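Local coordinates for protein putative fructosamine-3-kinase (Thermobifida fusca YX, PDB 3F7W) that is probably a kinase of the fructosamine kinase family, expected to transfer phosphate to sugar-modified amines, although its own substrate has not been established, at residues A[63-68]-A[77-82]; A[59-64]-A[87-92]. One frame throughout, in Å; residues are numbered along the deposited sequence. Where two conformers were deposited one is given.

Interaction 1 (A[63-68]-A[77-82]); sequences LGLDWL and PQVAGW. With EDO (1,2-ethanediol), chain F; EDO (1,2-ethanediol), chain H.
Leu65 pushes its forked end into a shallow hollow between Val79 and Pro77. One prong, CD1, presses on Val79 CG2 at 3.5 Å, while the other, CD2, rests 4.0 Å from CD of the Pro77 ring. Val79 answers with a bump of its own: CG2 also nestles against the base of the leucine, 3.9 Å from Leu65 CB, and the two side chains meet at about a right angle. Beside this apolar fit, a water bridges the backbones, donating to Pro77 O at 2.8 Å and, more weakly, to Leu65 O. At the other end, Trp82 CG lies between its backbone N and carbonyl carbon (chi1 72°), which carries the indole across to the helix, where CZ2 meets Leu63 CD2 obliquely at 4.3 Å. The indole NE1 points along the ring plane into a 1,2-ethanediol, probably from the crystallisation liquor, giving O2 a fairly straight hydrogen bond (3.1 Å, 163°), and the diol's C2 touches Leu63 CD2. Trading Trp82 for an alanine is likely to open a gap beside Leu63 and strip the indole's cover from Ala62 of the same helix. A classic beta bulge interrupts the strand pairing, two residues, Ala80 and Gly81, standing opposite the single Ala88. The contact lays helix 57-68 against an edge strand of the sheet, 79-83, where Leu87 of strand 86-90 backs Val79 and Trp82, and Met89 touches Pro77 and Leu65.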
ATOM      1  N   LEU A  63      -4.691   7.669  -9.400  1.00 25.85           N
ATOM      2  CA  LEU A  63      -3.584   8.636  -9.385  1.00 27.03           C
ATOM      3  C   LEU A  63      -2.343   8.013  -8.769  1.00 26.89           C
ATOM      4  O   LEU A  63      -1.208   8.251  -9.228  1.00 27.84           O
ATOM      5  CB  LEU A  63      -3.974   9.924  -8.677  1.00 29.27           C
ATOM      6  CG  LEU A  63      -5.097  10.773  -9.338  1.00 29.32           C
ATOM      7  CD1 LEU A  63      -5.214  12.140  -8.667  1.00 32.19           C
ATOM      8  CD2 LEU A  63      -4.873  10.941 -10.836  1.00 32.45           C
ATOM      9  N   GLY A  64      -2.539   7.203  -7.730  1.00 27.32           N
ATOM     10  CA  GLY A  64      -1.419   6.552  -7.062  1.00 27.04           C
ATOM     11  C   GLY A  64      -0.753   5.538  -7.978  1.00 26.71           C
ATOM     12  O   GLY A  64       0.457   5.476  -8.031  1.00 28.42           O
ATOM     13  N   LEU A  65      -1.550   4.786  -8.735  1.00 25.40           N
ATOM     14  CA  LEU A  65      -0.989   3.839  -9.707  1.00 26.05           C
ATOM     15  C   LEU A  65      -0.178   4.574 -10.790  1.00 25.99           C
ATOM     16  O   LEU A  65       0.931   4.134 -11.155  1.00 27.73           O
ATOM     17  CB  LEU A  65      -2.087   2.990 -10.348  1.00 27.23           C
ATOM     18  CG  LEU A  65      -2.719   1.861  -9.546  1.00 25.24           C
ATOM     19  CD1 LEU A  65      -4.031   1.328 -10.194  1.00 28.02           C
ATOM     20  CD2 LEU A  65      -1.717   0.713  -9.283  1.00 25.10           C
ATOM     21  N   ASP A  66      -0.705   5.697 -11.280  1.00 25.43           N
ATOM     22  CA  ASP A  66      -0.023   6.458 -12.322  1.00 26.42           C
ATOM     23  C   ASP A  66       1.295   6.995 -11.817  1.00 28.60           C
ATOM     24  O   ASP A  66       2.311   6.965 -12.501  1.00 27.90           O
ATOM     25  CB  ASP A  66      -0.921   7.592 -12.832  1.00 25.86           C
ATOM     26  CG  ASP A  66      -0.221   8.505 -13.829  1.00 32.92           C
ATOM     27  OD1 ASP A  66       0.036   8.070 -14.949  1.00 40.53           O
ATOM     28  OD2 ASP A  66       0.041   9.659 -13.477  1.00 41.09           O
ATOM     29  N   TRP A  67       1.267   7.521 -10.609  1.00 27.36           N
ATOM     30  CA  TRP A  67       2.423   8.153 -10.020  1.00 27.35           C
ATOM     31  C   TRP A  67       3.488   7.139  -9.626  1.00 27.01           C
ATOM     32  O   TRP A  67       4.687   7.339  -9.841  1.00 28.03           O
ATOM     33  CB  TRP A  67       1.943   8.976  -8.829  1.00 27.54           C
ATOM     34  CG  TRP A  67       3.008   9.749  -8.076  1.00 29.09           C
ATOM     35  CD1 TRP A  67       3.593  10.930  -8.448  1.00 32.77           C
ATOM     36  CD2 TRP A  67       3.519   9.443  -6.770  1.00 29.17           C
ATOM     37  NE1 TRP A  67       4.488  11.345  -7.477  1.00 34.99           N
ATOM     38  CE2 TRP A  67       4.445  10.462  -6.429  1.00 30.67           C
ATOM     39  CE3 TRP A  67       3.282   8.411  -5.856  1.00 30.11           C
ATOM     40  CZ2 TRP A  67       5.128  10.474  -5.205  1.00 31.26           C
ATOM     41  CZ3 TRP A  67       3.969   8.413  -4.660  1.00 29.25           C
ATOM     42  CH2 TRP A  67       4.861   9.444  -4.333  1.00 27.95           C
ATOM     43  N   LEU A  68       3.071   6.031  -9.050  1.00 27.12           N
ATOM     44  CA  LEU A  68       3.989   5.015  -8.608  1.00 26.66           C
ATOM     45  C   LEU A  68       4.610   4.237  -9.757  1.00 28.23           C
ATOM     46  O   LEU A  68       5.722   3.683  -9.624  1.00 28.36           O
ATOM     47  CB  LEU A  68       3.202   4.092  -7.651  1.00 29.47           C
ATOM     48  CG  LEU A  68       3.875   3.191  -6.678  1.00 35.63           C
ATOM     49  CD1 LEU A  68       4.664   4.031  -5.620  1.00 34.33           C
ATOM     50  CD2 LEU A  68       2.752   2.297  -6.071  1.00 30.26           C
ATOM     51  N   PRO A  77       0.718  -2.197 -12.084  1.00 29.65           N
ATOM     52  CA  PRO A  77      -0.140  -2.376 -13.291  1.00 29.23           C
ATOM     53  C   PRO A  77      -0.508  -1.059 -13.964  1.00 28.37           C
ATOM     54  O   PRO A  77      -0.711  -0.031 -13.290  1.00 29.12           O
ATOM     55  CB  PRO A  77      -1.409  -3.008 -12.746  1.00 35.18           C
ATOM     56  CG  PRO A  77      -1.139  -3.366 -11.388  1.00 34.46           C
ATOM     57  CD  PRO A  77      -0.009  -2.544 -10.863  1.00 28.59           C
ATOM     58  N   GLN A  78      -0.650  -1.113 -15.290  1.00 25.16           N
ATOM     59  CA  GLN A  78      -1.127   0.003 -16.075  1.00 27.72           C
ATOM     60  C   GLN A  78      -2.653   0.121 -15.956  1.00 28.74           C
ATOM     61  O   GLN A  78      -3.355  -0.875 -15.926  1.00 31.19           O
ATOM     62  CB  GLN A  78      -0.765  -0.211 -17.545  1.00 29.10           C
ATOM     63  CG  GLN A  78       0.716  -0.415 -17.836  1.00 33.34           C
ATOM     64  CD  GLN A  78       0.959  -0.595 -19.322  1.00 33.93           C
ATOM     65  OE1 GLN A  78       0.031  -0.918 -20.064  1.00 39.14           O
ATOM     66  NE2 GLN A  78       2.195  -0.388 -19.764  1.00 37.09           N
ATOM     67  N   VAL A  79      -3.128   1.342 -15.912  1.00 28.74           N
ATOM     68  CA  VAL A  79      -4.554   1.630 -15.795  1.00 29.77           C
ATOM     69  C   VAL A  79      -5.088   1.818 -17.214  1.00 28.59           C
ATOM     70  O   VAL A  79      -4.508   2.567 -17.986  1.00 29.27           O
ATOM     71  CB  VAL A  79      -4.767   2.886 -14.951  1.00 30.03           C
ATOM     72  CG1 VAL A  79      -6.239   3.293 -14.967  1.00 27.87           C
ATOM     73  CG2 VAL A  79      -4.280   2.593 -13.501  1.00 31.11           C
ATOM     74  N   ALA A  80      -6.160   1.105 -17.544  1.00 26.75           N
ATOM     75  CA  ALA A  80      -6.830   1.205 -18.844  1.00 24.13           C
ATOM     76  C   ALA A  80      -7.874   2.327 -18.826  1.00 26.79           C
ATOM     77  O   ALA A  80      -8.141   2.970 -19.837  1.00 27.97           O
ATOM     78  CB  ALA A  80      -7.497  -0.119 -19.195  1.00 23.47           C
ATOM     79  N   GLY A  81      -8.451   2.578 -17.664  1.00 26.72           N
ATOM     80  CA  GLY A  81      -9.443   3.650 -17.531  1.00 27.03           C
ATOM     81  C   GLY A  81     -10.014   3.709 -16.136  1.00 28.18           C
ATOM     82  O   GLY A  81     -10.015   2.714 -15.415  1.00 29.80           O
ATOM     83  N   TRP A  82     -10.548   4.864 -15.755  1.00 28.63           N
ATOM     84  CA  TRP A  82     -11.162   4.976 -14.450  1.00 27.67           C
ATOM     85  C   TRP A  82     -12.110   6.159 -14.336  1.00 28.61           C
ATOM     86  O   TRP A  82     -12.044   7.126 -15.116  1.00 27.77           O
ATOM     87  CB  TRP A  82     -10.074   5.084 -13.385  1.00 27.90           C
ATOM     88  CG  TRP A  82      -9.370   6.393 -13.384  1.00 26.43           C
ATOM     89  CD1 TRP A  82      -8.333   6.784 -14.208  1.00 28.12           C
ATOM     90  CD2 TRP A  82      -9.657   7.505 -12.546  1.00 27.61           C
ATOM     91  NE1 TRP A  82      -7.955   8.058 -13.901  1.00 31.17           N
ATOM     92  CE2 TRP A  82      -8.749   8.534 -12.893  1.00 27.10           C
ATOM     93  CE3 TRP A  82     -10.580   7.734 -11.520  1.00 30.15           C
ATOM     94  CZ2 TRP A  82      -8.733   9.767 -12.238  1.00 33.98           C
ATOM     95  CZ3 TRP A  82     -10.570   8.984 -10.868  1.00 30.01           C
ATOM     96  CH2 TRP A  82      -9.670   9.981 -11.244  1.00 31.73           C
TER
HETATM   97  C1  EDO F 292      -4.097   8.296 -15.304  1.00 55.95           C
HETATM   98  O1  EDO F 292      -5.035   7.220 -15.377  1.00 51.03           O
HETATM   99  C2  EDO F 292      -4.518   9.306 -14.247  1.00 48.23           C
HETATM  100  O2  EDO F 292      -5.701   9.948 -14.728  1.00 46.12           O
HETATM  101  C1  EDO H 294      -0.599  -4.014 -20.724  1.00 62.50           C
HETATM  102  O1  EDO H 294       0.793  -3.861 -20.998  1.00 72.33           O
HETATM  103  C2  EDO H 294      -1.334  -4.253 -22.027  1.00 63.28           C
HETATM  104  O2  EDO H 294      -2.441  -5.122 -21.755  1.00 64.27           O
HETATM  105  O   HOH W   1       0.232   2.540 -13.578  1.00 29.97           O

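Interaction 2 (A[59-64]-A[87-92]); sequences RAEALG and LAMEWV. With EDO (1,2-ethanediol), chain G.
Helix 59-64 runs 30° from the direction of strand 87-90, with their axes 9.9 Å apart at closest approach, and the backbones come nearest at Ala62 and Leu87, whose CA atoms are 7.1 Å apart. Leu87 splits its two methyls between neighbouring helix residues. CD2 stands almost squarely above the carboxylate plane of Glu61, 3.4 Å from CD, and CD1 reaches Ala62 CB at 4.1 Å. CG of the glutamate is anti to the backbone N (chi1 -172°) and the chain stays stretched beyond it, laying the carboxylate under Leu87 CD2; the two side chains cross at about a right angle. Glu61 OE1 forms a salt bridge with Lys45 of strand 41-46. In a member of the protein kinase clan, this pairing of a strand lysine with a glutamate from the helix packed on the sheet is consistent with the lysine–glutamate pair of the N-terminal lobe, helix 57-68 taking the place of helix C. The second oxygen, OE2, is touched by the CE methyl of Met89, present as selenomethionine, at 3.6 Å; a bend at chi3 (69°) turns that methyl toward the helix, on the same side of the carboxylate as Leu87 CD2. At the strand end and just past it, Glu90 O and Val92 N hydrogen-bond an unidentified ligand, probably from the crystallisation liquor, at a position consistent with the adenine-binding hinge of protein kinases.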
ATOM      1  N   ARG A  59     -10.139   7.616  -7.163  0.50 25.08           N
ATOM      2  CA  ARG A  59      -9.148   8.583  -7.600  0.50 26.58           C
ATOM      3  C   ARG A  59      -7.788   8.361  -6.944  0.50 26.22           C
ATOM      4  O   ARG A  59      -6.754   8.435  -7.599  0.50 25.04           O
ATOM      5  CB  ARG A  59      -9.648   9.983  -7.284  0.50 27.35           C
ATOM      6  CG  ARG A  59      -8.610  11.089  -7.449  0.50 29.05           C
ATOM      7  CD  ARG A  59      -9.274  12.430  -7.238  0.50 33.37           C
ATOM      8  NE  ARG A  59     -10.186  12.703  -8.341  0.50 34.94           N
ATOM      9  CZ  ARG A  59      -9.889  13.430  -9.414  0.50 38.79           C
ATOM     10  NH1 ARG A  59      -8.693  13.993  -9.543  0.50 39.66           N
ATOM     11  NH2 ARG A  59     -10.800  13.589 -10.365  0.50 39.04           N
ATOM     12  N   ALA A  60      -7.789   8.098  -5.643  1.00 25.04           N
ATOM     13  CA  ALA A  60      -6.535   7.903  -4.912  1.00 24.90           C
ATOM     14  C   ALA A  60      -5.739   6.736  -5.489  1.00 25.80           C
ATOM     15  O   ALA A  60      -4.494   6.805  -5.616  1.00 27.05           O
ATOM     16  CB  ALA A  60      -6.838   7.659  -3.388  1.00 24.47           C
ATOM     17  N   GLU A  61      -6.435   5.659  -5.830  1.00 24.38           N
ATOM     18  CA  GLU A  61      -5.785   4.501  -6.415  1.00 28.17           C
ATOM     19  C   GLU A  61      -5.357   4.791  -7.885  1.00 26.41           C
ATOM     20  O   GLU A  61      -4.241   4.452  -8.247  1.00 27.30           O
ATOM     21  CB  GLU A  61      -6.646   3.250  -6.338  1.00 28.19           C
ATOM     22  CG  GLU A  61      -5.817   1.999  -6.790  1.00 30.88           C
ATOM     23  CD  GLU A  61      -6.447   0.652  -6.591  1.00 31.89           C
ATOM     24  OE1 GLU A  61      -7.428   0.520  -5.852  1.00 33.65           O
ATOM     25  OE2 GLU A  61      -5.922  -0.311  -7.205  1.00 36.77           O
ATOM     26  N   ALA A  62      -6.231   5.390  -8.689  1.00 26.23           N
ATOM     27  CA  ALA A  62      -5.892   5.673 -10.114  1.00 25.40           C
ATOM     28  C   ALA A  62      -4.660   6.594 -10.181  1.00 26.61           C
ATOM     29  O   ALA A  62      -3.702   6.343 -10.957  1.00 27.20           O
ATOM     30  CB  ALA A  62      -7.086   6.280 -10.879  1.00 26.03           C
ATOM     31  N   LEU A  63      -4.691   7.669  -9.400  1.00 25.85           N
ATOM     32  CA  LEU A  63      -3.584   8.636  -9.385  1.00 27.03           C
ATOM     33  C   LEU A  63      -2.343   8.013  -8.769  1.00 26.89           C
ATOM     34  O   LEU A  63      -1.208   8.251  -9.228  1.00 27.84           O
ATOM     35  CB  LEU A  63      -3.974   9.924  -8.677  1.00 29.27           C
ATOM     36  CG  LEU A  63      -5.097  10.773  -9.338  1.00 29.32           C
ATOM     37  CD1 LEU A  63      -5.214  12.140  -8.667  1.00 32.19           C
ATOM     38  CD2 LEU A  63      -4.873  10.941 -10.836  1.00 32.45           C
ATOM     39  N   GLY A  64      -2.539   7.203  -7.730  1.00 27.32           N
ATOM     40  CA  GLY A  64      -1.419   6.552  -7.062  1.00 27.04           C
ATOM     41  C   GLY A  64      -0.753   5.538  -7.978  1.00 26.71           C
ATOM     42  O   GLY A  64       0.457   5.476  -8.031  1.00 28.42           O
ATOM     43  N   LEU A  87     -12.521   1.215 -11.837  1.00 30.02           N
ATOM     44  CA  LEU A  87     -11.094   1.255 -12.099  1.00 29.21           C
ATOM     45  C   LEU A  87     -10.739  -0.028 -12.861  1.00 28.46           C
ATOM     46  O   LEU A  87     -10.990  -1.126 -12.366  1.00 28.89           O
ATOM     47  CB  LEU A  87     -10.317   1.381 -10.784  1.00 31.30           C
ATOM     48  CG  LEU A  87      -8.788   1.338 -10.812  1.00 36.14           C
ATOM     49  CD1 LEU A  87      -8.198   2.397 -11.735  1.00 32.59           C
ATOM     50  CD2 LEU A  87      -8.191   1.472  -9.380  1.00 33.83           C
ATOM     51  N   ALA A  88     -10.242   0.146 -14.089  1.00 27.52           N
ATOM     52  CA  ALA A  88      -9.885  -0.946 -15.020  1.00 27.98           C
ATOM     53  C   ALA A  88      -8.373  -0.881 -15.249  1.00 27.25           C
ATOM     54  O   ALA A  88      -7.844   0.183 -15.631  1.00 28.63           O
ATOM     55  CB  ALA A  88     -10.593  -0.792 -16.352  1.00 26.65           C
HETATM   56  N   MSE A  89      -7.701  -2.000 -14.998  1.00 26.99           N
HETATM   57  CA  MSE A  89      -6.273  -2.092 -15.106  1.00 29.16           C
HETATM   58  C   MSE A  89      -5.857  -3.400 -15.711  1.00 29.95           C
HETATM   59  O   MSE A  89      -6.648  -4.321 -15.872  1.00 26.81           O
HETATM   60  CB  MSE A  89      -5.624  -1.939 -13.727  1.00 31.58           C
HETATM   61  CG  MSE A  89      -5.822  -3.076 -12.805  1.00 34.93           C
HETATM   62 SE   MSE A  89      -5.019  -2.644 -11.077  0.75 36.64          SE
HETATM   63  CE  MSE A  89      -6.327  -1.272 -10.618  1.00 18.86           C
ATOM     64  N   GLU A  90      -4.566  -3.483 -16.000  1.00 31.82           N
ATOM     65  CA  GLU A  90      -3.931  -4.699 -16.463  1.00 34.56           C
ATOM     66  C   GLU A  90      -4.234  -5.901 -15.549  1.00 31.48           C
ATOM     67  O   GLU A  90      -4.143  -5.799 -14.317  1.00 31.12           O
ATOM     68  CB  GLU A  90      -2.435  -4.370 -16.522  1.00 35.70           C
ATOM     69  CG  GLU A  90      -1.521  -5.420 -16.957  1.00 40.86           C
ATOM     70  CD  GLU A  90      -0.070  -4.906 -16.999  1.00 40.98           C
ATOM     71  OE1 GLU A  90       0.214  -3.757 -16.538  1.00 30.63           O
ATOM     72  OE2 GLU A  90       0.779  -5.677 -17.494  1.00 49.84           O
ATOM     73  N   TRP A  91      -4.627  -7.024 -16.145  1.00 30.59           N
ATOM     74  CA  TRP A  91      -4.841  -8.276 -15.433  1.00 32.19           C
ATOM     75  C   TRP A  91      -3.513  -9.015 -15.297  1.00 32.67           C
ATOM     76  O   TRP A  91      -2.751  -9.095 -16.257  1.00 33.20           O
ATOM     77  CB  TRP A  91      -5.843  -9.170 -16.178  1.00 32.05           C
ATOM     78  CG  TRP A  91      -6.019 -10.524 -15.552  1.00 33.09           C
ATOM     79  CD1 TRP A  91      -5.338 -11.677 -15.872  1.00 37.13           C
ATOM     80  CD2 TRP A  91      -6.931 -10.877 -14.507  1.00 36.41           C
ATOM     81  NE1 TRP A  91      -5.760 -12.705 -15.064  1.00 34.17           N
ATOM     82  CE2 TRP A  91      -6.737 -12.245 -14.223  1.00 31.36           C
ATOM     83  CE3 TRP A  91      -7.894 -10.165 -13.773  1.00 34.66           C
ATOM     84  CZ2 TRP A  91      -7.462 -12.914 -13.240  1.00 38.31           C
ATOM     85  CZ3 TRP A  91      -8.600 -10.824 -12.789  1.00 36.62           C
ATOM     86  CH2 TRP A  91      -8.403 -12.197 -12.544  1.00 37.71           C
ATOM     87  N   VAL A  92      -3.264  -9.530 -14.105  1.00 31.92           N
ATOM     88  CA  VAL A  92      -2.052 -10.281 -13.800  1.00 35.07           C
ATOM     89  C   VAL A  92      -2.432 -11.732 -13.558  1.00 33.62           C
ATOM     90  O   VAL A  92      -3.291 -12.019 -12.743  1.00 34.46           O
ATOM     91  CB  VAL A  92      -1.343  -9.721 -12.516  1.00 36.60           C
ATOM     92  CG1 VAL A  92      -0.034 -10.480 -12.261  1.00 39.07           C
ATOM     93  CG2 VAL A  92      -1.067  -8.234 -12.662  1.00 37.83           C
TER
HETATM   94  C1  EDO G 293     -10.814   0.557  -4.428  1.00 48.02           C
HETATM   95  O1  EDO G 293      -9.896  -0.358  -3.817  1.00 39.75           O
HETATM   96  C2  EDO G 293     -10.323   1.943  -4.156  1.00 48.04           C
HETATM   97  O2  EDO G 293      -9.137   2.044  -4.905  1.00 33.32           O

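In the fold
From the N terminus, the chain passes through strand 41-46 and enters helix 57-68, the starting point of both contacts. Interaction 1 closes the shorter loop: after only eight intervening residues, the chain returns as 77-82 and lies against the later turns of the helix. It then turns back from strand 79-83 into strand 86-90, and interaction 2 joins 87-92 to the earlier turns. Interaction 1 is therefore nested inside interaction 2, the two sharing Leu63 and Gly64. Backbone pairing of Ala80 with Ala88 and of Gln78 with Glu90 joins the returning segments, while Ala62 packs on Trp82. Together they fasten one helix to two neighbouring strands of the five-stranded antiparallel sheet.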